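Local coordinates for cytochrome P450 CYP260B1 (Sorangium cellulosum, PDB 5HIW), which is a bacterial cytochrome P450, a mostly helical haem protein that holds an iron protoporphyrin IX in an internal pocket, at residues 152-157 against 228-233; 175-180 against 221-226; 261-266 against 322-327. All blocks are in the same frame, centred on the assembly; numbering follows the deposited sequence.

Contact 1. Residues 152-157 against 228-233; sequences ALIRKM and GSYETT. With HEM (protoporphyrin IX containing Fe), chain B.
The Tyr-230 ring takes Ile-154 over one face. Ile-154 CD1 lies 4.0 Å from the centroid of the Tyr-230 ring, 14° off its normal, a CH-pi contact. CG2 of Ile-154 packs on Tyr-230 CD2 at 3.7 Å. Tyr-230 CG is anti to the backbone N (chi1 -161°), which brings the ring over to Ile-154. The Arg-155 guanidinium has Tyr-230 CE2 over one of its faces, but the planes are not parallel. Glu-231 reaches the guanidinium obliquely. Its OE2 forms a salt bridge with Arg-155 NH1 at 3.1 Å; the N-H...O angle is 128° and the hydrogen bond is weak. The stronger partner of Arg-155 is Asp-151, which forms a salt bridge with NE. Asp-151 OD1 takes a hydrogen bond from Tyr-230 OH. A water links Arg-155 NH2 (3.0 Å) to Tyr-230 O (2.8 Å).

Segment 228-233 spans the break in the long helix that crosses the haem in P450s. Thr-232 OG1 donates to Gly-228 O at 2.7 Å. Gly-228 O also accepts from a second water, whose O sits 2.3 Å from the haem iron FE. On the outer side, Arg-155 is shared between two carboxylates and a water. The weak Glu-231 bond is one part of this grip, which probably keeps the guanidinium ionised.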
loop_
_atom_site.group_PDB
_atom_site.type_symbol
_atom_site.label_atom_id
_atom_site.label_comp_id
_atom_site.label_asym_id
_atom_site.label_seq_id
_atom_site.Cartn_x
_atom_site.Cartn_y
_atom_site.Cartn_z
ATOM N N ALA A 152 8.993 1.745 -15.605
ATOM C CA ALA A 152 8.777 0.513 -16.316
ATOM C C ALA A 152 9.484 -0.711 -15.741
ATOM O O ALA A 152 8.858 -1.765 -15.643
ATOM C CB ALA A 152 9.075 0.658 -17.793
ATOM N N LEU A 153 10.728 -0.553 -15.280
ATOM C CA LEU A 153 11.429 -1.613 -14.593
ATOM C C LEU A 153 10.706 -2.077 -13.304
ATOM O O LEU A 153 10.478 -3.244 -13.077
ATOM C CB LEU A 153 12.870 -1.241 -14.325
ATOM C CG LEU A 153 13.881 -1.102 -15.452
ATOM C CD1 LEU A 153 15.168 -0.620 -14.868
ATOM C CD2 LEU A 153 14.061 -2.375 -16.278
ATOM N N ILE A 154 10.331 -1.138 -12.478
ATOM C CA ILE A 154 9.623 -1.474 -11.253
ATOM C C ILE A 154 8.274 -2.155 -11.504
ATOM O O ILE A 154 7.918 -3.111 -10.852
ATOM C CB ILE A 154 9.497 -0.212 -10.392
ATOM C CG1 ILE A 154 10.885 0.293 -9.973
ATOM C CG2 ILE A 154 8.726 -0.534 -9.118
ATOM C CD1 ILE A 154 10.889 1.728 -9.444
ATOM N N ARG A 155 7.489 -1.625 -12.434
ATOM C CA ARG A 155 6.218 -2.270 -12.851
ATOM C C ARG A 155 6.435 -3.701 -13.323
ATOM O O ARG A 155 5.669 -4.605 -12.947
ATOM C CB ARG A 155 5.430 -1.351 -13.831
ATOM C CG ARG A 155 4.919 -0.091 -13.066
ATOM C CD ARG A 155 3.968 0.774 -13.871
ATOM N NE ARG A 155 4.009 2.116 -13.299
ATOM C CZ ARG A 155 3.388 2.524 -12.182
ATOM N NH1 ARG A 155 2.664 1.662 -11.496
ATOM N NH2 ARG A 155 3.558 3.779 -11.701
ATOM N N LYS A 156 7.524 -3.951 -14.011
ATOM C CA LYS A 156 7.836 -5.300 -14.449
ATOM C C LYS A 156 8.170 -6.179 -13.240
ATOM O O LYS A 156 7.723 -7.343 -13.210
ATOM C CB LYS A 156 8.988 -5.366 -15.437
ATOM C CG LYS A 156 8.662 -4.953 -16.862
ATOM C CD LYS A 156 9.794 -5.177 -17.842
ATOM C CE LYS A 156 10.659 -3.952 -18.070
ATOM N NZ LYS A 156 11.687 -4.371 -19.082
ATOM N N MET A 157 8.993 -5.668 -12.304
ATOM C CA MET A 157 9.232 -6.412 -11.028
ATOM C C MET A 157 7.952 -6.763 -10.312
ATOM O O MET A 157 7.736 -7.914 -9.922
ATOM C CB MET A 157 10.181 -5.674 -10.130
ATOM C CG MET A 157 11.543 -5.489 -10.782
ATOM S SD MET A 157 12.713 -4.971 -9.517
ATOM C CE MET A 157 12.306 -3.268 -9.412
ATOM N N GLY A 228 7.714 -2.472 -1.923
ATOM C CA GLY A 228 6.632 -2.291 -0.959
ATOM C C GLY A 228 5.900 -0.977 -1.050
ATOM O O GLY A 228 4.760 -0.908 -0.602
ATOM N N SER A 229 6.502 0.065 -1.651
ATOM C CA SER A 229 5.886 1.383 -1.694
ATOM C C SER A 229 5.399 1.883 -3.024
ATOM O O SER A 229 4.578 2.797 -3.025
ATOM C CB SER A 229 6.893 2.449 -1.256
ATOM O OG SER A 229 8.068 2.426 -2.135
ATOM N N TYR A 230 5.912 1.348 -4.133
ATOM C CA TYR A 230 5.832 2.124 -5.409
ATOM C C TYR A 230 4.420 2.204 -5.918
ATOM O O TYR A 230 3.960 3.325 -6.301
ATOM C CB TYR A 230 6.669 1.500 -6.491
ATOM C CG TYR A 230 6.976 2.448 -7.598
ATOM C CD1 TYR A 230 7.858 3.510 -7.413
ATOM C CD2 TYR A 230 6.359 2.291 -8.830
ATOM C CE1 TYR A 230 8.101 4.411 -8.423
ATOM C CE2 TYR A 230 6.680 3.122 -9.899
ATOM C CZ TYR A 230 7.529 4.168 -9.697
ATOM O OH TYR A 230 7.771 5.008 -10.728
ATOM N N GLU A 231 3.771 1.067 -5.901
ATOM C CA GLU A 231 2.317 1.021 -6.217
ATOM C C GLU A 231 1.320 1.213 -5.066
ATOM O O GLU A 231 0.307 1.907 -5.226
ATOM C CB GLU A 231 1.960 -0.188 -7.030
ATOM C CG GLU A 231 2.491 0.035 -8.462
ATOM C CD GLU A 231 2.029 -1.037 -9.470
ATOM O OE1 GLU A 231 0.951 -1.628 -9.220
ATOM O OE2 GLU A 231 2.759 -1.292 -10.507
ATOM N N THR A 232 1.660 0.702 -3.909
ATOM C CA THR A 232 0.814 0.873 -2.710
ATOM C C THR A 232 0.548 2.329 -2.489
ATOM O O THR A 232 -0.586 2.726 -2.196
ATOM C CB THR A 232 1.443 0.227 -1.450
ATOM O OG1 THR A 232 2.785 0.738 -1.293
ATOM C CG2 THR A 232 1.496 -1.338 -1.532
ATOM N N THR A 233 1.602 3.184 -2.545
ATOM C CA THR A 233 1.434 4.559 -2.298
ATOM C C THR A 233 0.372 5.195 -3.192
ATOM O O THR A 233 -0.413 6.023 -2.725
ATOM C CB THR A 233 2.803 5.328 -2.485
ATOM O OG1 THR A 233 3.761 4.797 -1.566
ATOM C CG2 THR A 233 2.575 6.772 -2.187
HETATM C CHA HEM B . 4.154 -5.024 4.717
HETATM C CHB HEM B . 0.347 -2.453 3.124
HETATM C CHC HEM B . 3.249 1.241 2.144
HETATM C CHD HEM B . 6.997 -1.669 2.808
HETATM C C1A HEM B . 2.871 -4.642 4.447
HETATM C C2A HEM B . 1.701 -5.413 4.686
HETATM C C3A HEM B . 0.623 -4.675 4.274
HETATM C C4A HEM B . 1.142 -3.486 3.664
HETATM C CMA HEM B . -0.852 -5.120 4.324
HETATM C CAA HEM B . 1.642 -6.748 5.420
HETATM C CBA HEM B . 2.027 -7.887 4.462
HETATM C CGA HEM B . 1.742 -9.233 5.031
HETATM O O1A HEM B . 1.513 -9.362 6.278
HETATM O O2A HEM B . 1.538 -10.197 4.252
HETATM C C1B HEM B . 0.794 -1.269 2.678
HETATM C C2B HEM B . -0.096 -0.211 2.285
HETATM C C3B HEM B . 0.747 0.851 2.022
HETATM C C4B HEM B . 2.132 0.416 2.222
HETATM C CMB HEM B . -1.626 -0.195 2.111
HETATM C CAB HEM B . 0.234 2.108 1.536
HETATM C CBB HEM B . 0.844 3.092 0.964
HETATM C C1C HEM B . 4.558 0.771 2.246
HETATM C C2C HEM B . 5.691 1.621 2.038
HETATM C C3C HEM B . 6.752 0.777 2.221
HETATM C C4C HEM B . 6.274 -0.542 2.481
HETATM C CMC HEM B . 5.524 3.082 1.697
HETATM C CAC HEM B . 8.189 1.105 2.155
HETATM C CBC HEM B . 8.621 2.319 2.462
HETATM C C1D HEM B . 6.471 -2.814 3.394
HETATM C C2D HEM B . 7.391 -3.902 3.820
HETATM C C3D HEM B . 6.613 -4.841 4.343
HETATM C C4D HEM B . 5.243 -4.310 4.266
HETATM C CMD HEM B . 8.891 -3.987 3.616
HETATM C CAD HEM B . 7.034 -6.159 5.014
HETATM C CBD HEM B . 7.166 -5.906 6.503
HETATM C CGD HEM B . 7.621 -7.147 7.283
HETATM O O1D HEM B . 7.472 -8.324 6.831
HETATM O O2D HEM B . 8.155 -7.027 8.436
HETATM N NA HEM B . 2.483 -3.434 3.828
HETATM N NB HEM B . 2.063 -0.803 2.746
HETATM N NC HEM B . 4.893 -0.471 2.564
HETATM N ND HEM B . 5.178 -3.116 3.665
HETATM FE FE HEM B . 3.662 -1.976 3.250
HETATM O O HOH W 1 2.700 3.858 -8.789
HETATM O O HOH W 2 3.662 -2.872 1.137
#

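Contact 2. Residues 175-180 against 221-226; sequences SAHAAM and VVLTLI. With HEM (protoporphyrin IX containing Fe), chain B.
Leu-223 meets two residues of helix 167-191, one with each of its methyl groups. Leu-223 CD1 lies against the imidazole of His-177, closest to NE2 at 3.4 Å and next to CE1 at 3.7 Å. It approaches the ring obliquely. Leu-223 CD2 rests on Met-180 CB at 4.1 Å. The leucine therefore fits between two side chains that stand three residues, nearly one turn, apart. His-177 reaches it because CG is anti to the backbone N (chi1 -169°), which carries the ring towards helix 218-229. Met-180 meets it through CB. Beyond that the methionine chain bends (chi2 -72°), and its sulfur lies farther from Leu-223.

The next shell comes from helix 147-162. Met-157 touches His-177, Met-180 and Leu-223 and fills in beside all three. Ile-67 also packs on His-177.

Thr-224 and Leu-225 leave helix 218-229 towards the haem. Thr-224 CG2 lies 3.6 Å from the haem methyl CMD. Leu-225 CD2 lies 3.9 Å from CAC, on a haem vinyl group.

Helix 167-191 corresponds to the G helix of the P450 fold, and helix 218-229 to the first part of the long helix that crosses the haem. The segments are joined here by van der Waals contact alone, without a polar bond between them. Such a contact depends on shape and on the exclusion of water. It sets the G helix against the outer flank of a helix that lines the haem pocket.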
loop_
_atom_site.group_PDB
_atom_site.type_symbol
_atom_site.label_atom_id
_atom_site.label_comp_id
_atom_site.label_asym_id
_atom_site.label_seq_id
_atom_site.Cartn_x
_atom_site.Cartn_y
_atom_site.Cartn_z
ATOM N N SER A 175 15.210 -9.851 -14.892
ATOM C CA SER A 175 16.101 -8.956 -15.630
ATOM C C SER A 175 15.973 -7.486 -15.191
ATOM O O SER A 175 16.991 -6.698 -15.116
ATOM C CB SER A 175 15.897 -9.072 -17.166
ATOM O OG SER A 175 14.507 -9.180 -17.503
ATOM N N ALA A 176 14.720 -7.092 -14.940
ATOM C CA ALA A 176 14.444 -5.702 -14.543
ATOM C C ALA A 176 15.069 -5.462 -13.196
ATOM O O ALA A 176 15.617 -4.407 -12.932
ATOM C CB ALA A 176 12.935 -5.446 -14.508
ATOM N N HIS A 177 14.959 -6.476 -12.350
ATOM C CA HIS A 177 15.569 -6.459 -11.023
ATOM C C HIS A 177 17.084 -6.271 -11.119
ATOM O O HIS A 177 17.651 -5.404 -10.457
ATOM C CB HIS A 177 15.178 -7.731 -10.287
ATOM C CG HIS A 177 15.528 -7.704 -8.851
ATOM N ND1 HIS A 177 16.768 -8.089 -8.395
ATOM C CD2 HIS A 177 14.841 -7.260 -7.770
ATOM C CE1 HIS A 177 16.816 -7.923 -7.083
ATOM N NE2 HIS A 177 15.650 -7.444 -6.676
ATOM N N ALA A 178 17.722 -7.006 -12.013
ATOM C CA ALA A 178 19.141 -6.895 -12.167
ATOM C C ALA A 178 19.551 -5.537 -12.740
ATOM O O ALA A 178 20.581 -5.039 -12.359
ATOM C CB ALA A 178 19.679 -8.056 -12.981
ATOM N N ALA A 179 18.757 -4.868 -13.575
ATOM C CA ALA A 179 19.127 -3.543 -14.037
ATOM C C ALA A 179 19.003 -2.503 -12.906
ATOM O O ALA A 179 19.784 -1.540 -12.779
ATOM C CB ALA A 179 18.255 -3.117 -15.179
ATOM N N MET A 180 17.971 -2.688 -12.094
ATOM C CA MET A 180 17.790 -1.769 -10.971
ATOM C C MET A 180 18.949 -1.974 -9.989
ATOM O O MET A 180 19.496 -1.023 -9.453
ATOM C CB MET A 180 16.473 -2.061 -10.258
ATOM C CG MET A 180 15.244 -1.547 -10.996
ATOM S SD MET A 180 15.035 0.228 -10.985
ATOM C CE MET A 180 16.059 0.609 -9.531
ATOM N N VAL A 221 17.899 -3.953 0.628
ATOM C CA VAL A 221 16.990 -3.199 1.492
ATOM C C VAL A 221 16.186 -2.215 0.616
ATOM O O VAL A 221 14.958 -2.093 0.723
ATOM C CB VAL A 221 17.770 -2.480 2.648
ATOM C CG1 VAL A 221 16.844 -1.514 3.388
ATOM C CG2 VAL A 221 18.363 -3.506 3.578
ATOM N N VAL A 222 16.887 -1.469 -0.200
ATOM C CA VAL A 222 16.262 -0.455 -1.070
ATOM C C VAL A 222 15.209 -1.123 -1.944
ATOM O O VAL A 222 14.098 -0.619 -2.016
ATOM C CB VAL A 222 17.280 0.320 -1.936
ATOM C CG1 VAL A 222 16.614 1.238 -2.984
ATOM C CG2 VAL A 222 18.227 1.137 -1.083
ATOM N N LEU A 223 15.543 -2.226 -2.598
ATOM C CA LEU A 223 14.570 -2.862 -3.508
ATOM C C LEU A 223 13.379 -3.332 -2.729
ATOM O O LEU A 223 12.228 -3.230 -3.208
ATOM C CB LEU A 223 15.158 -4.021 -4.300
ATOM C CG LEU A 223 15.937 -3.444 -5.484
ATOM C CD1 LEU A 223 17.008 -4.390 -6.079
ATOM C CD2 LEU A 223 14.991 -2.988 -6.562
ATOM N N THR A 224 13.580 -3.808 -1.496
ATOM C CA THR A 224 12.398 -4.149 -0.687
ATOM C C THR A 224 11.509 -2.946 -0.429
ATOM O O THR A 224 10.229 -3.096 -0.551
ATOM C CB THR A 224 12.790 -4.882 0.601
ATOM O OG1 THR A 224 13.281 -6.169 0.250
ATOM C CG2 THR A 224 11.668 -5.036 1.552
ATOM N N LEU A 225 12.110 -1.783 -0.149
ATOM C CA LEU A 225 11.338 -0.604 0.092
ATOM C C LEU A 225 10.643 -0.125 -1.194
ATOM O O LEU A 225 9.511 0.367 -1.132
ATOM C CB LEU A 225 12.159 0.526 0.652
ATOM C CG LEU A 225 12.816 0.154 2.054
ATOM C CD1 LEU A 225 13.716 1.262 2.534
ATOM C CD2 LEU A 225 11.729 -0.194 3.080
ATOM N N ILE A 226 11.344 -0.201 -2.318
ATOM C CA ILE A 226 10.721 0.167 -3.610
ATOM C C ILE A 226 9.488 -0.695 -3.928
ATOM O O ILE A 226 8.373 -0.155 -4.145
ATOM C CB ILE A 226 11.740 0.136 -4.746
ATOM C CG1 ILE A 226 12.716 1.306 -4.584
ATOM C CG2 ILE A 226 11.008 0.301 -6.067
ATOM C CD1 ILE A 226 13.922 1.233 -5.472
HETATM C CHA HEM B . 4.154 -5.024 4.717
HETATM C CHB HEM B . 0.347 -2.453 3.124
HETATM C CHC HEM B . 3.249 1.241 2.144
HETATM C CHD HEM B . 6.997 -1.669 2.808
HETATM C C1A HEM B . 2.871 -4.642 4.447
HETATM C C2A HEM B . 1.701 -5.413 4.686
HETATM C C3A HEM B . 0.623 -4.675 4.274
HETATM C C4A HEM B . 1.142 -3.486 3.664
HETATM C CMA HEM B . -0.852 -5.120 4.324
HETATM C CAA HEM B . 1.642 -6.748 5.420
HETATM C CBA HEM B . 2.027 -7.887 4.462
HETATM C CGA HEM B . 1.742 -9.233 5.031
HETATM O O1A HEM B . 1.513 -9.362 6.278
HETATM O O2A HEM B . 1.538 -10.197 4.252
HETATM C C1B HEM B . 0.794 -1.269 2.678
HETATM C C2B HEM B . -0.096 -0.211 2.285
HETATM C C3B HEM B . 0.747 0.851 2.022
HETATM C C4B HEM B . 2.132 0.416 2.222
HETATM C CMB HEM B . -1.626 -0.195 2.111
HETATM C CAB HEM B . 0.234 2.108 1.536
HETATM C CBB HEM B . 0.844 3.092 0.964
HETATM C C1C HEM B . 4.558 0.771 2.246
HETATM C C2C HEM B . 5.691 1.621 2.038
HETATM C C3C HEM B . 6.752 0.777 2.221
HETATM C C4C HEM B . 6.274 -0.542 2.481
HETATM C CMC HEM B . 5.524 3.082 1.697
HETATM C CAC HEM B . 8.189 1.105 2.155
HETATM C CBC HEM B . 8.621 2.319 2.462
HETATM C C1D HEM B . 6.471 -2.814 3.394
HETATM C C2D HEM B . 7.391 -3.902 3.820
HETATM C C3D HEM B . 6.613 -4.841 4.343
HETATM C C4D HEM B . 5.243 -4.310 4.266
HETATM C CMD HEM B . 8.891 -3.987 3.616
HETATM C CAD HEM B . 7.034 -6.159 5.014
HETATM C CBD HEM B . 7.166 -5.906 6.503
HETATM C CGD HEM B . 7.621 -7.147 7.283
HETATM O O1D HEM B . 7.472 -8.324 6.831
HETATM O O2D HEM B . 8.155 -7.027 8.436
HETATM N NA HEM B . 2.483 -3.434 3.828
HETATM N NB HEM B . 2.063 -0.803 2.746
HETATM N NC HEM B . 4.893 -0.471 2.564
HETATM N ND HEM B . 5.178 -3.116 3.665
HETATM FE FE HEM B . 3.662 -1.976 3.250
HETATM O O HOH W 2 3.662 -2.872 1.137
#

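Contact 3. Residues 261-266 against 322-327; sequences LPQAIE and HRRPVG
Helix 261-271 is the K helix of the P450 fold, and it carries the family's ExxR motif at Glu-267 and Arg-270. Residues 322-327 belong to the loop before helix 341-358 and pass alongside helix 261-271. Arg-323 of this loop forms a salt bridge with Glu-267, as in the Glu-Arg-Arg triad of P450s.

Gln-263 is the main residue across the contact. Its CG sits between the backbone N and the carbonyl carbon (chi1 74°), and the extended chain beyond sends the amide to Arg-324. The amide stands nearly upright to the guanidinium, with planes 84° apart. Gln-263 OE1 comes within 3.3 Å of Arg-324 NH2. Gln-263 NE2 also donates to Ile-321 O. One water accepts from Gln-263 NE2 (2.8 Å) and sits in the plane of the His-322 ring, 2.8 Å from ND1. Another joins Gln-263 O (2.8 Å) to Arg-324 N (2.9 Å). Arg-324 has a left-handed backbone (phi 52°), which turns the chain. Pro-325 CG packs near Glu-266 O at 4.1 Å. A third water donates to Glu-266 OE1 and Pro-325 O. Glu-266 OE1 has a stronger partner in Arg-345.

The segments are therefore joined largely through water. Each bridge satisfies polar atoms near the surface.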
loop_
_atom_site.group_PDB
_atom_site.type_symbol
_atom_site.label_atom_id
_atom_site.label_comp_id
_atom_site.label_asym_id
_atom_site.label_seq_id
_atom_site.Cartn_x
_atom_site.Cartn_y
_atom_site.Cartn_z
ATOM N N LEU A 261 -6.216 16.718 9.114
ATOM C CA LEU A 261 -5.924 15.890 7.968
ATOM C C LEU A 261 -5.426 14.458 8.366
ATOM O O LEU A 261 -5.914 13.471 7.819
ATOM C CB LEU A 261 -4.995 16.599 6.939
ATOM C CG LEU A 261 -4.765 15.785 5.662
ATOM C CD1 LEU A 261 -6.030 15.462 4.860
ATOM C CD2 LEU A 261 -3.796 16.498 4.763
ATOM N N PRO A 262 -4.515 14.340 9.329
ATOM C CA PRO A 262 -4.061 12.983 9.716
ATOM C C PRO A 262 -5.170 12.071 10.169
ATOM O O PRO A 262 -5.203 10.858 9.753
ATOM C CB PRO A 262 -3.009 13.251 10.804
ATOM C CG PRO A 262 -2.523 14.672 10.542
ATOM C CD PRO A 262 -3.721 15.408 10.017
ATOM N N GLN A 263 -6.102 12.593 10.973
ATOM C CA GLN A 263 -7.164 11.684 11.379
ATOM C C GLN A 263 -8.186 11.439 10.237
ATOM O O GLN A 263 -8.841 10.383 10.194
ATOM C CB GLN A 263 -7.831 12.245 12.654
ATOM C CG GLN A 263 -8.724 13.431 12.362
ATOM C CD GLN A 263 -9.122 14.165 13.635
ATOM O OE1 GLN A 263 -8.250 14.563 14.362
ATOM N NE2 GLN A 263 -10.414 14.298 13.910
ATOM N N ALA A 264 -8.340 12.401 9.324
ATOM C CA ALA A 264 -9.087 12.220 8.094
ATOM C C ALA A 264 -8.475 11.112 7.264
ATOM O O ALA A 264 -9.212 10.294 6.674
ATOM C CB ALA A 264 -9.218 13.504 7.288
ATOM N N ILE A 265 -7.148 11.060 7.192
ATOM C CA ILE A 265 -6.499 9.997 6.503
ATOM C C ILE A 265 -6.796 8.638 7.111
ATOM O O ILE A 265 -7.024 7.640 6.394
ATOM C CB ILE A 265 -4.945 10.316 6.322
ATOM C CG1 ILE A 265 -4.765 11.529 5.373
ATOM C CG2 ILE A 265 -4.200 9.066 5.853
ATOM C CD1 ILE A 265 -3.314 12.049 5.349
ATOM N N GLU A 266 -6.768 8.539 8.446
ATOM C CA GLU A 266 -7.039 7.298 9.124
ATOM C C GLU A 266 -8.466 6.862 8.782
ATOM O O GLU A 266 -8.706 5.720 8.409
ATOM C CB GLU A 266 -6.873 7.424 10.647
ATOM C CG GLU A 266 -5.398 7.651 11.118
ATOM C CD GLU A 266 -4.498 6.537 10.550
ATOM O OE1 GLU A 266 -4.584 5.370 11.023
ATOM O OE2 GLU A 266 -3.734 6.816 9.587
ATOM N N HIS A 322 -14.292 12.894 12.258
ATOM C CA HIS A 322 -14.161 12.833 13.729
ATOM C C HIS A 322 -14.219 11.468 14.378
ATOM O O HIS A 322 -14.040 11.372 15.597
ATOM C CB HIS A 322 -15.202 13.776 14.366
ATOM C CG HIS A 322 -15.102 15.169 13.825
ATOM N ND1 HIS A 322 -14.050 16.004 14.121
ATOM C CD2 HIS A 322 -15.882 15.845 12.954
ATOM C CE1 HIS A 322 -14.189 17.136 13.472
ATOM N NE2 HIS A 322 -15.321 17.079 12.785
ATOM N N ARG A 323 -14.423 10.395 13.617
ATOM C CA ARG A 323 -14.375 9.069 14.167
ATOM C C ARG A 323 -13.096 8.668 14.898
ATOM O O ARG A 323 -13.148 7.923 15.879
ATOM C CB ARG A 323 -14.719 8.031 13.075
ATOM C CG ARG A 323 -14.827 6.610 13.566
ATOM C CD ARG A 323 -14.995 5.674 12.368
ATOM N NE ARG A 323 -16.124 5.956 11.546
ATOM C CZ ARG A 323 -17.321 5.398 11.714
ATOM N NH1 ARG A 323 -17.502 4.527 12.655
ATOM N NH2 ARG A 323 -18.245 5.569 10.783
ATOM N N ARG A 324 -11.923 9.084 14.428
ATOM C CA ARG A 324 -10.667 8.657 15.030
ATOM C C ARG A 324 -10.543 7.130 15.185
ATOM O O ARG A 324 -10.359 6.579 16.304
ATOM C CB ARG A 324 -10.404 9.397 16.325
ATOM C CG ARG A 324 -10.303 10.884 16.079
ATOM C CD ARG A 324 -9.980 11.668 17.322
ATOM N NE ARG A 324 -9.874 13.091 17.045
ATOM C CZ ARG A 324 -9.248 13.975 17.820
ATOM N NH1 ARG A 324 -8.653 13.597 18.946
ATOM N NH2 ARG A 324 -9.212 15.245 17.460
ATOM N N PRO A 325 -10.785 6.385 14.096
ATOM C CA PRO A 325 -10.808 4.951 14.206
ATOM C C PRO A 325 -9.441 4.344 14.446
ATOM O O PRO A 325 -8.446 4.935 14.053
ATOM C CB PRO A 325 -11.351 4.501 12.853
ATOM C CG PRO A 325 -10.803 5.509 11.949
ATOM C CD PRO A 325 -10.929 6.809 12.685
ATOM N N VAL A 326 -9.396 3.214 15.156
ATOM C CA VAL A 326 -8.164 2.426 15.298
ATOM C C VAL A 326 -8.435 0.950 14.899
ATOM O O VAL A 326 -9.553 0.539 14.737
ATOM C CB VAL A 326 -7.626 2.522 16.758
ATOM C CG1 VAL A 326 -7.351 3.954 17.134
ATOM C CG2 VAL A 326 -8.618 1.916 17.717
ATOM N N GLY A 327 -7.400 0.162 14.725
ATOM C CA GLY A 327 -7.525 -1.258 14.540
ATOM C C GLY A 327 -7.835 -1.651 13.098
ATOM O O GLY A 327 -8.191 -2.804 12.814
HETATM O O HOH W 3 -10.940 10.289 12.025
HETATM O O HOH W 4 -12.004 15.438 15.912
HETATM O O HOH W 5 -5.742 4.326 13.317
#

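From the N terminus, the chain first enters contact 1 at helix 147-162, then contact 2 at helix 167-191. It returns through 221-226, which closes contact 2, and then through 228-233, which closes contact 1. Contact 2 is thus nested inside the loop of contact 1. Both use helix 218-229, and they touch directly, for example where Met-157 SD packs on His-177 CA. Together they tie two successive helices to the haem-lining helix. Contact 3 follows in series and joins helix 261-271 to the loop before helix 341-358. The 55 residues between its segments include 17 in strands and only 5 in helix. Its centre lies about 27 Å from that of contact 1, across the centre of the chain.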